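Local coordinates for aggregative adherence fimbrial subunit AggA (PDB 4PH8), which builds, as the major subunit, the type I aggregative adherence fimbriae of enteroaggregative Escherichia coli and probably helps them adhere to host fibronectin, at residues G50-L55 / K96-L101; N62-Q67 / A110-N115; Q74-N79 / T118-P123. All blocks are in the same frame, centred on the assembly; numbering follows the deposited sequence.

Contact 1: residues G50-L55 / K96-L101; sequences GAKVWL and KIYKKL
Trp54 holds CG anti to its carbonyl carbon (chi1 -63°), whereas Tyr98 puts CG in the crowded position between backbone N and carbonyl carbon (chi1 62°). These torsions lay the two side chains side by side on one face of an antiparallel strand pair in the beta sandwich of this fimbrial subunit. Tyr98 CB sits over the six-membered ring of Trp54, a CH-pi contact of 3.5 Å to the ring centroid. The Tyr98 ring itself leans obliquely to the indole. At the indole edge Lys96 CG meets Trp54 CE3 at 3.6 Å, and the Lys96 ammonium forms a cation-pi contact with Trp56. Trp54 and Tyr98 are a non-hydrogen-bonded pair, and so are Lys52 and Lys100 on the same face.

The hydrogen-bonded pairs are Val53 with Lys99 and Leu55 with Ile97. Each is joined by two backbone bonds. Lys99 N lies in the carbonyl plane of Val53 O, while Val53 N approaches Lys99 O from above its plane. Val53, Leu55 and Ile97 turn to the other face, the buried one, where they pack on Leu108 and Ala110 of strand 108-114. Lys99 starts on that face too, and its amine is held by Asp83, Asn105 and Phe107 O.

Before strand 52-55, Gly50 ends the preceding helix in a Schellman motif, and its positive phi suits glycine. Beyond the last bridge, Leu101 N still bonds Ala51 O at 3.2 Å, nearly along the C=O axis. Beside it Leu101 CD1 packs on Val53 CG1 at 3.7 Å.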
loop_
_atom_site.group_PDB
_atom_site.type_symbol
_atom_site.label_atom_id
_atom_site.label_comp_id
_atom_site.label_asym_id
_atom_site.label_seq_id
_atom_site.Cartn_x
_atom_site.Cartn_y
_atom_site.Cartn_z
ATOM N N GLY A 50 5.732 -6.934 18.782
ATOM C CA GLY A 50 4.424 -6.270 18.687
ATOM C C GLY A 50 4.275 -5.201 17.607
ATOM O O GLY A 50 3.416 -4.316 17.710
ATOM N N ALA A 51 5.085 -5.294 16.561
ATOM C CA ALA A 51 5.128 -4.284 15.496
ATOM C C ALA A 51 3.811 -4.127 14.776
ATOM O O ALA A 51 3.106 -5.103 14.545
ATOM C CB ALA A 51 6.179 -4.680 14.462
ATOM N N LYS A 52 3.539 -2.895 14.356
ATOM C CA LYS A 52 2.349 -2.560 13.609
ATOM C C LYS A 52 2.840 -2.018 12.286
ATOM O O LYS A 52 3.697 -1.139 12.251
ATOM C CB LYS A 52 1.517 -1.515 14.383
ATOM C CG LYS A 52 0.367 -0.885 13.599
ATOM C CD LYS A 52 -0.291 0.273 14.344
ATOM C CE LYS A 52 -0.898 -0.171 15.662
ATOM N NZ LYS A 52 -1.585 0.974 16.323
ATOM N N VAL A 53 2.302 -2.551 11.195
ATOM C CA VAL A 53 2.680 -2.085 9.882
ATOM C C VAL A 53 1.570 -1.250 9.279
ATOM O O VAL A 53 0.405 -1.357 9.669
ATOM C CB VAL A 53 3.106 -3.223 8.941
ATOM C CG1 VAL A 53 4.405 -3.834 9.410
ATOM C CG2 VAL A 53 2.024 -4.288 8.793
ATOM N N TRP A 54 1.962 -0.398 8.336
ATOM C CA TRP A 54 1.091 0.589 7.738
ATOM C C TRP A 54 1.293 0.614 6.242
ATOM O O TRP A 54 2.387 0.321 5.745
ATOM C CB TRP A 54 1.426 1.985 8.256
ATOM C CG TRP A 54 1.224 2.167 9.711
ATOM C CD1 TRP A 54 2.069 1.793 10.708
ATOM C CD2 TRP A 54 0.111 2.806 10.340
ATOM N NE1 TRP A 54 1.544 2.151 11.935
ATOM C CE2 TRP A 54 0.344 2.775 11.734
ATOM C CE3 TRP A 54 -1.063 3.394 9.862
ATOM C CZ2 TRP A 54 -0.562 3.304 12.653
ATOM C CZ3 TRP A 54 -1.962 3.922 10.774
ATOM C CH2 TRP A 54 -1.700 3.870 12.159
ATOM N N LEU A 55 0.227 1.007 5.556
ATOM C CA LEU A 55 0.218 1.203 4.135
ATOM C C LEU A 55 -0.692 2.376 3.834
ATOM O O LEU A 55 -1.779 2.490 4.407
ATOM C CB LEU A 55 -0.307 -0.066 3.487
ATOM C CG LEU A 55 -0.185 -0.343 2.021
ATOM C CD1 LEU A 55 1.242 -0.166 1.508
ATOM C CD2 LEU A 55 -0.651 -1.772 1.780
ATOM N N LYS A 96 -5.951 5.223 5.232
ATOM C CA LYS A 96 -4.674 4.712 5.745
ATOM C C LYS A 96 -4.923 3.384 6.469
ATOM O O LYS A 96 -5.902 3.229 7.186
ATOM C CB LYS A 96 -3.996 5.737 6.650
ATOM C CG LYS A 96 -2.703 5.274 7.288
ATOM C CD LYS A 96 -2.000 6.412 8.015
ATOM C CE LYS A 96 -1.322 7.366 7.059
ATOM N NZ LYS A 96 -0.796 8.549 7.800
ATOM N N ILE A 97 -4.045 2.413 6.241
ATOM C CA ILE A 97 -4.246 1.056 6.733
ATOM C C ILE A 97 -3.180 0.698 7.741
ATOM O O ILE A 97 -2.020 1.025 7.530
ATOM C CB ILE A 97 -4.102 0.069 5.559
ATOM C CG1 ILE A 97 -5.006 0.498 4.399
ATOM C CG2 ILE A 97 -4.374 -1.359 6.018
ATOM C CD1 ILE A 97 -4.506 0.014 3.046
ATOM N N TYR A 98 -3.560 -0.005 8.803
ATOM C CA TYR A 98 -2.585 -0.574 9.711
ATOM C C TYR A 98 -2.946 -1.997 10.054
ATOM O O TYR A 98 -4.079 -2.452 9.838
ATOM C CB TYR A 98 -2.475 0.255 11.002
ATOM C CG TYR A 98 -3.751 0.312 11.799
ATOM C CD1 TYR A 98 -4.701 1.292 11.543
ATOM C CD2 TYR A 98 -4.012 -0.612 12.799
ATOM C CE1 TYR A 98 -5.882 1.345 12.256
ATOM C CE2 TYR A 98 -5.199 -0.577 13.511
ATOM C CZ TYR A 98 -6.120 0.409 13.243
ATOM O OH TYR A 98 -7.296 0.449 13.959
ATOM N N LYS A 99 -1.966 -2.699 10.594
ATOM C CA LYS A 99 -2.177 -4.049 11.095
ATOM C C LYS A 99 -1.133 -4.394 12.124
ATOM O O LYS A 99 0.050 -4.247 11.858
ATOM C CB LYS A 99 -2.106 -5.044 9.964
ATOM C CG LYS A 99 -2.408 -6.474 10.382
ATOM C CD LYS A 99 -2.483 -7.367 9.143
ATOM C CE LYS A 99 -2.778 -8.816 9.488
ATOM N NZ LYS A 99 -3.042 -9.647 8.282
ATOM N N LYS A 100 -1.584 -4.864 13.285
ATOM C CA LYS A 100 -0.705 -5.424 14.289
ATOM C C LYS A 100 -0.413 -6.862 13.861
ATOM O O LYS A 100 -1.295 -7.712 13.850
ATOM C CB LYS A 100 -1.376 -5.353 15.675
ATOM C CG LYS A 100 -0.767 -6.231 16.756
ATOM C CD LYS A 100 0.655 -5.833 17.108
ATOM C CE LYS A 100 0.945 -6.095 18.583
ATOM N NZ LYS A 100 0.698 -4.901 19.435
ATOM N N LEU A 101 0.827 -7.116 13.487
ATOM C CA LEU A 101 1.224 -8.429 13.002
ATOM C C LEU A 101 1.387 -9.409 14.156
ATOM O O LEU A 101 1.663 -9.006 15.286
ATOM C CB LEU A 101 2.527 -8.309 12.223
ATOM C CG LEU A 101 2.466 -7.388 10.995
ATOM C CD1 LEU A 101 3.835 -7.380 10.333
ATOM C CD2 LEU A 101 1.388 -7.822 10.006
#

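Contact 2: residues N62-Q67 / A110-N115; sequences NKWVLQ and ASVSVN
The hydrophobic core of the beta sandwich is where strands 64-67 and 110-114 face each other. Their axes approach to 9.4 Å and run 42° apart, and no hydrogen bond joins the segments. Side chains fill the gap.

Trp64 does most of the work. Its CG is anti to the carbonyl carbon (chi1 -61°), and the side chain sets out toward strand 110-114. Val112 presses on the six-membered part of the indole near its rim. Val112 CG1 comes to 3.3 Å from Trp64 CE3, which is tight packing. Its other methyl, Val112 CG2, is almost as near, at 3.5 Å from the same Trp64 CE3. Both methyls lie on the same side of the indole, CG2 further out. At the far end of the indole, Trp64 CH2 touches Ala110 CB at 3.7 Å.

Further along, Leu66 and Val114 cross at about a right angle and meet methyl to methyl. Leu66 CD2 lies 3.8 Å from Val114 CG2.

Strand 124-138 adds Met128 and Leu130 to the surroundings of Trp64, and Tyr126 and Met128 to those of Leu66. All the main participants are buried. Ser111 turns its CB away from the opposing strand, as expected for the residue between two inward-facing ones. Apolar packing of this kind, between strands that are not paired with each other, is typical of an immunoglobulin-like beta sandwich such as that of chaperone-usher fimbrial subunits.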
loop_
_atom_site.group_PDB
_atom_site.type_symbol
_atom_site.label_atom_id
_atom_site.label_comp_id
_atom_site.label_asym_id
_atom_site.label_seq_id
_atom_site.Cartn_x
_atom_site.Cartn_y
_atom_site.Cartn_z
ATOM N N ASN A 62 -5.669 9.510 2.105
ATOM C CA ASN A 62 -4.637 8.486 1.877
ATOM C C ASN A 62 -5.053 7.406 0.889
ATOM O O ASN A 62 -4.491 6.305 0.879
ATOM C CB ASN A 62 -4.172 7.925 3.206
ATOM C CG ASN A 62 -3.512 8.991 4.063
ATOM O OD1 ASN A 62 -2.540 9.628 3.647
ATOM N ND2 ASN A 62 -4.037 9.203 5.251
ATOM N N LYS A 63 -5.982 7.751 0.000
ATOM C CA LYS A 63 -6.372 6.843 -1.075
ATOM C C LYS A 63 -5.219 6.695 -2.076
ATOM O O LYS A 63 -4.288 7.489 -2.107
ATOM C CB LYS A 63 -7.681 7.289 -1.741
ATOM C CG LYS A 63 -8.875 7.057 -0.838
ATOM C CD LYS A 63 -10.210 7.496 -1.420
ATOM C CE LYS A 63 -11.273 7.462 -0.327
ATOM N NZ LYS A 63 -12.601 7.959 -0.772
ATOM N N TRP A 64 -5.247 5.622 -2.843
ATOM C CA TRP A 64 -4.152 5.326 -3.750
ATOM C C TRP A 64 -4.401 6.024 -5.069
ATOM O O TRP A 64 -5.508 5.991 -5.564
ATOM C CB TRP A 64 -4.074 3.816 -3.956
ATOM C CG TRP A 64 -3.816 3.014 -2.697
ATOM C CD1 TRP A 64 -3.894 3.434 -1.399
ATOM C CD2 TRP A 64 -3.472 1.625 -2.644
ATOM N NE1 TRP A 64 -3.600 2.395 -0.538
ATOM C CE2 TRP A 64 -3.332 1.274 -1.280
ATOM C CE3 TRP A 64 -3.246 0.648 -3.618
ATOM C CZ2 TRP A 64 -2.994 -0.014 -0.868
ATOM C CZ3 TRP A 64 -2.903 -0.639 -3.206
ATOM C CH2 TRP A 64 -2.788 -0.956 -1.830
ATOM N N VAL A 65 -3.378 6.679 -5.622
ATOM C CA VAL A 65 -3.555 7.473 -6.852
ATOM C C VAL A 65 -2.751 6.889 -8.014
ATOM O O VAL A 65 -1.529 6.835 -7.973
ATOM C CB VAL A 65 -3.167 8.949 -6.633
ATOM C CG1 VAL A 65 -3.409 9.770 -7.896
ATOM C CG2 VAL A 65 -3.939 9.524 -5.455
ATOM N N LEU A 66 -3.460 6.449 -9.046
ATOM C CA LEU A 66 -2.826 6.029 -10.284
ATOM C C LEU A 66 -2.745 7.261 -11.187
ATOM O O LEU A 66 -3.769 7.743 -11.682
ATOM C CB LEU A 66 -3.626 4.908 -10.942
ATOM C CG LEU A 66 -2.961 4.203 -12.133
ATOM C CD1 LEU A 66 -1.707 3.432 -11.740
ATOM C CD2 LEU A 66 -3.941 3.258 -12.802
ATOM N N GLN A 67 -1.518 7.739 -11.402
ATOM C CA GLN A 67 -1.252 9.093 -11.916
ATOM C C GLN A 67 -0.550 9.059 -13.275
ATOM O O GLN A 67 0.495 8.422 -13.423
ATOM C CB GLN A 67 -0.371 9.838 -10.896
ATOM C CG GLN A 67 0.148 11.201 -11.331
ATOM C CD GLN A 67 -0.939 12.255 -11.330
ATOM O OE1 GLN A 67 -1.483 12.589 -10.278
ATOM N NE2 GLN A 67 -1.267 12.782 -12.509
ATOM N N ALA A 110 -3.130 -5.516 0.863
ATOM C CA ALA A 110 -4.137 -4.587 0.368
ATOM C C ALA A 110 -4.094 -4.536 -1.145
ATOM O O ALA A 110 -3.049 -4.774 -1.776
ATOM C CB ALA A 110 -3.935 -3.196 0.929
ATOM N N SER A 111 -5.245 -4.215 -1.714
ATOM C CA SER A 111 -5.374 -4.088 -3.159
ATOM C C SER A 111 -6.338 -2.987 -3.607
ATOM O O SER A 111 -7.179 -2.509 -2.846
ATOM C CB SER A 111 -5.808 -5.419 -3.748
ATOM O OG SER A 111 -7.139 -5.720 -3.390
ATOM N N VAL A 112 -6.146 -2.547 -4.848
ATOM C CA VAL A 112 -7.096 -1.671 -5.521
ATOM C C VAL A 112 -7.348 -2.247 -6.896
ATOM O O VAL A 112 -6.649 -3.168 -7.340
ATOM C CB VAL A 112 -6.602 -0.208 -5.639
ATOM C CG1 VAL A 112 -6.524 0.453 -4.269
ATOM C CG2 VAL A 112 -5.271 -0.102 -6.397
ATOM N N SER A 113 -8.346 -1.698 -7.573
ATOM C CA SER A 113 -8.676 -2.138 -8.918
ATOM C C SER A 113 -9.112 -0.962 -9.770
ATOM O O SER A 113 -9.789 -0.042 -9.284
ATOM C CB SER A 113 -9.786 -3.186 -8.868
ATOM O OG SER A 113 -10.036 -3.707 -10.166
ATOM N N VAL A 114 -8.686 -0.976 -11.027
ATOM C CA VAL A 114 -9.203 -0.046 -12.017
ATOM C C VAL A 114 -10.168 -0.826 -12.905
ATOM O O VAL A 114 -9.804 -1.855 -13.478
ATOM C CB VAL A 114 -8.090 0.611 -12.867
ATOM C CG1 VAL A 114 -8.699 1.365 -14.051
ATOM C CG2 VAL A 114 -7.254 1.556 -12.020
ATOM N N ASN A 115 -11.400 -0.328 -12.983
ATOM C CA ASN A 115 -12.431 -0.876 -13.861
ATOM C C ASN A 115 -12.516 0.011 -15.099
ATOM O O ASN A 115 -13.033 1.135 -15.022
ATOM C CB ASN A 115 -13.782 -0.898 -13.133
ATOM C CG ASN A 115 -14.879 -1.604 -13.915
ATOM O OD1 ASN A 115 -14.661 -2.161 -15.002
ATOM N ND2 ASN A 115 -16.082 -1.587 -13.349
#

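Contact 3: residues Q74-N79 / T118-P123; sequences QKYTLN and TQVLIP
At one end of the beta sandwich, the 118-123 loop between strands 108-114 and 124-138 passes over side chains of strand 75-78. Contact begins at Gln119, which holds CG anti to its carbonyl carbon (chi1 -65°) and points CB toward the strand. Gln119 CB lies over one face of the Tyr76 ring, a CH-pi contact 3.9 Å from the centroid. The two side chains slide past each other in opposite directions, with ring and amide planes 43° apart. At the far end of the amide, Gln119 NE2 reaches Leu78 CD2 at 3.7 Å. The other amide atom, Gln119 OE1, accepts a hydrogen bond from Asn115 N, which fixes the amide against its own loop.

Val120 follows and binds the tip of the tyrosine. Its carbonyl oxygen lies at the ring edge, near the ring plane. Tyr76 OH donates to Val120 O at 3.0 Å, on a lone pair in the carbonyl plane. Thus the loop meets the ring with an apolar carbon on a face and a polar atom at the edge. Val120 CG1, in the crowded position between N and the carbonyl carbon, also lies 3.3 Å from Tyr76 OH.

Two residues on, Ile122 points toward the strand and crosses the bent side chain of Gln74 obliquely. There Ile122 CG1 meets Gln74 OE1 at 3.7 Å.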
loop_
_atom_site.group_PDB
_atom_site.type_symbol
_atom_site.label_atom_id
_atom_site.label_comp_id
_atom_site.label_asym_id
_atom_site.label_seq_id
_atom_site.Cartn_x
_atom_site.Cartn_y
_atom_site.Cartn_z
ATOM N N GLN A 74 -4.946 13.997 -15.053
ATOM C CA GLN A 74 -5.358 12.635 -15.386
ATOM C C GLN A 74 -4.870 11.653 -14.321
ATOM O O GLN A 74 -3.677 11.336 -14.240
ATOM C CB GLN A 74 -4.801 12.225 -16.743
ATOM C CG GLN A 74 -5.051 10.794 -17.179
ATOM C CD GLN A 74 -6.510 10.410 -17.156
ATOM O OE1 GLN A 74 -7.356 11.128 -17.683
ATOM N NE2 GLN A 74 -6.812 9.261 -16.545
ATOM N N LYS A 75 -5.804 11.157 -13.523
ATOM C CA LYS A 75 -5.458 10.290 -12.410
ATOM C C LYS A 75 -6.696 9.586 -11.915
ATOM O O LYS A 75 -7.804 10.053 -12.145
ATOM C CB LYS A 75 -4.828 11.109 -11.280
ATOM C CG LYS A 75 -5.692 12.257 -10.766
ATOM C CD LYS A 75 -5.101 12.897 -9.519
ATOM C CE LYS A 75 -4.384 14.206 -9.814
ATOM N NZ LYS A 75 -4.054 14.920 -8.543
ATOM N N TYR A 76 -6.516 8.459 -11.232
ATOM C CA TYR A 76 -7.646 7.817 -10.573
ATOM C C TYR A 76 -7.317 7.586 -9.127
ATOM O O TYR A 76 -6.263 7.049 -8.801
ATOM C CB TYR A 76 -8.084 6.541 -11.287
ATOM C CG TYR A 76 -8.820 6.851 -12.577
ATOM C CD1 TYR A 76 -9.965 7.667 -12.580
ATOM C CD2 TYR A 76 -8.366 6.354 -13.792
ATOM C CE1 TYR A 76 -10.624 7.975 -13.763
ATOM C CE2 TYR A 76 -9.019 6.652 -14.971
ATOM C CZ TYR A 76 -10.147 7.459 -14.956
ATOM O OH TYR A 76 -10.795 7.742 -16.149
ATOM N N THR A 77 -8.207 8.073 -8.276
ATOM C CA THR A 77 -8.079 7.930 -6.844
ATOM C C THR A 77 -8.836 6.669 -6.477
ATOM O O THR A 77 -10.023 6.541 -6.767
ATOM C CB THR A 77 -8.661 9.170 -6.149
ATOM O OG1 THR A 77 -7.976 10.334 -6.635
ATOM C CG2 THR A 77 -8.513 9.083 -4.646
ATOM N N LEU A 78 -8.133 5.728 -5.857
ATOM C CA LEU A 78 -8.641 4.374 -5.672
ATOM C C LEU A 78 -8.758 4.044 -4.192
ATOM O O LEU A 78 -7.857 4.333 -3.395
ATOM C CB LEU A 78 -7.727 3.370 -6.384
ATOM C CG LEU A 78 -7.492 3.627 -7.881
ATOM C CD1 LEU A 78 -6.435 2.700 -8.442
ATOM C CD2 LEU A 78 -8.790 3.460 -8.655
ATOM N N ASN A 79 -9.886 3.456 -3.828
ATOM C CA ASN A 79 -10.123 3.062 -2.448
ATOM C C ASN A 79 -9.646 1.624 -2.234
ATOM O O ASN A 79 -10.091 0.712 -2.939
ATOM C CB ASN A 79 -11.599 3.166 -2.117
ATOM C CG ASN A 79 -11.869 3.109 -0.625
ATOM O OD1 ASN A 79 -11.071 3.578 0.197
ATOM N ND2 ASN A 79 -13.006 2.556 -0.268
ATOM N N THR A 118 -15.977 1.811 -15.974
ATOM C CA THR A 118 -16.420 3.024 -15.280
ATOM C C THR A 118 -15.334 4.100 -15.177
ATOM O O THR A 118 -15.623 5.241 -14.808
ATOM C CB THR A 118 -16.922 2.689 -13.866
ATOM O OG1 THR A 118 -15.883 2.032 -13.131
ATOM C CG2 THR A 118 -18.153 1.781 -13.933
ATOM N N GLN A 119 -14.095 3.736 -15.502
ATOM C CA GLN A 119 -12.949 4.638 -15.392
ATOM C C GLN A 119 -12.155 4.540 -16.681
ATOM O O GLN A 119 -11.434 3.572 -16.890
ATOM C CB GLN A 119 -12.072 4.239 -14.196
ATOM C CG GLN A 119 -12.762 4.399 -12.839
ATOM C CD GLN A 119 -12.185 3.499 -11.756
ATOM O OE1 GLN A 119 -11.996 2.295 -11.962
ATOM N NE2 GLN A 119 -11.918 4.075 -10.585
ATOM N N VAL A 120 -12.303 5.539 -17.548
ATOM C CA VAL A 120 -11.749 5.471 -18.905
ATOM C C VAL A 120 -10.218 5.370 -18.952
ATOM O O VAL A 120 -9.495 6.073 -18.238
ATOM C CB VAL A 120 -12.235 6.645 -19.792
ATOM C CG1 VAL A 120 -11.658 7.979 -19.326
ATOM C CG2 VAL A 120 -11.890 6.394 -21.254
ATOM N N LEU A 121 -9.759 4.500 -19.848
ATOM C CA LEU A 121 -8.354 4.149 -20.001
ATOM C C LEU A 121 -7.712 5.026 -21.091
ATOM O O LEU A 121 -8.125 4.983 -22.247
ATOM C CB LEU A 121 -8.265 2.670 -20.393
ATOM C CG LEU A 121 -7.295 1.746 -19.659
ATOM C CD1 LEU A 121 -7.443 1.838 -18.142
ATOM C CD2 LEU A 121 -7.534 0.319 -20.138
ATOM N N ILE A 122 -6.718 5.822 -20.700
ATOM C CA ILE A 122 -5.969 6.685 -21.611
ATOM C C ILE A 122 -4.574 6.103 -21.843
ATOM O O ILE A 122 -3.907 5.715 -20.879
ATOM C CB ILE A 122 -5.806 8.098 -21.009
ATOM C CG1 ILE A 122 -7.139 8.611 -20.435
ATOM C CG2 ILE A 122 -5.229 9.065 -22.035
ATOM C CD1 ILE A 122 -8.314 8.541 -21.392
ATOM N N PRO A 123 -4.115 6.044 -23.111
ATOM C CA PRO A 123 -2.767 5.510 -23.349
ATOM C C PRO A 123 -1.666 6.314 -22.646
ATOM O O PRO A 123 -1.840 7.508 -22.385
ATOM C CB PRO A 123 -2.615 5.585 -24.879
ATOM C CG PRO A 123 -4.011 5.662 -25.407
ATOM C CD PRO A 123 -4.770 6.440 -24.375
#

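Contacts 1 and 2 share strand 52-68, with centres about 19 Å apart on opposite sides of the chain's centre. They meet through buried side chains: Leu55 CD2 lies 3.7 Å from Ala110 CB, and Ile97 CD1 lies 3.9 Å from the same Ala110 CB. Contact 3 is closer to contact 2, about 9 Å between centres. Probable backbone hydrogen bonds join these two, from Leu78 N to Trp64 O at 2.7 Å and from Tyr76 N to Leu66 O at 2.9 Å. Contacts 1 and 3 do not touch; their nearest atoms are about 7 Å apart. Core packing of contact 2 therefore lies between a strand pairing and a surface loop.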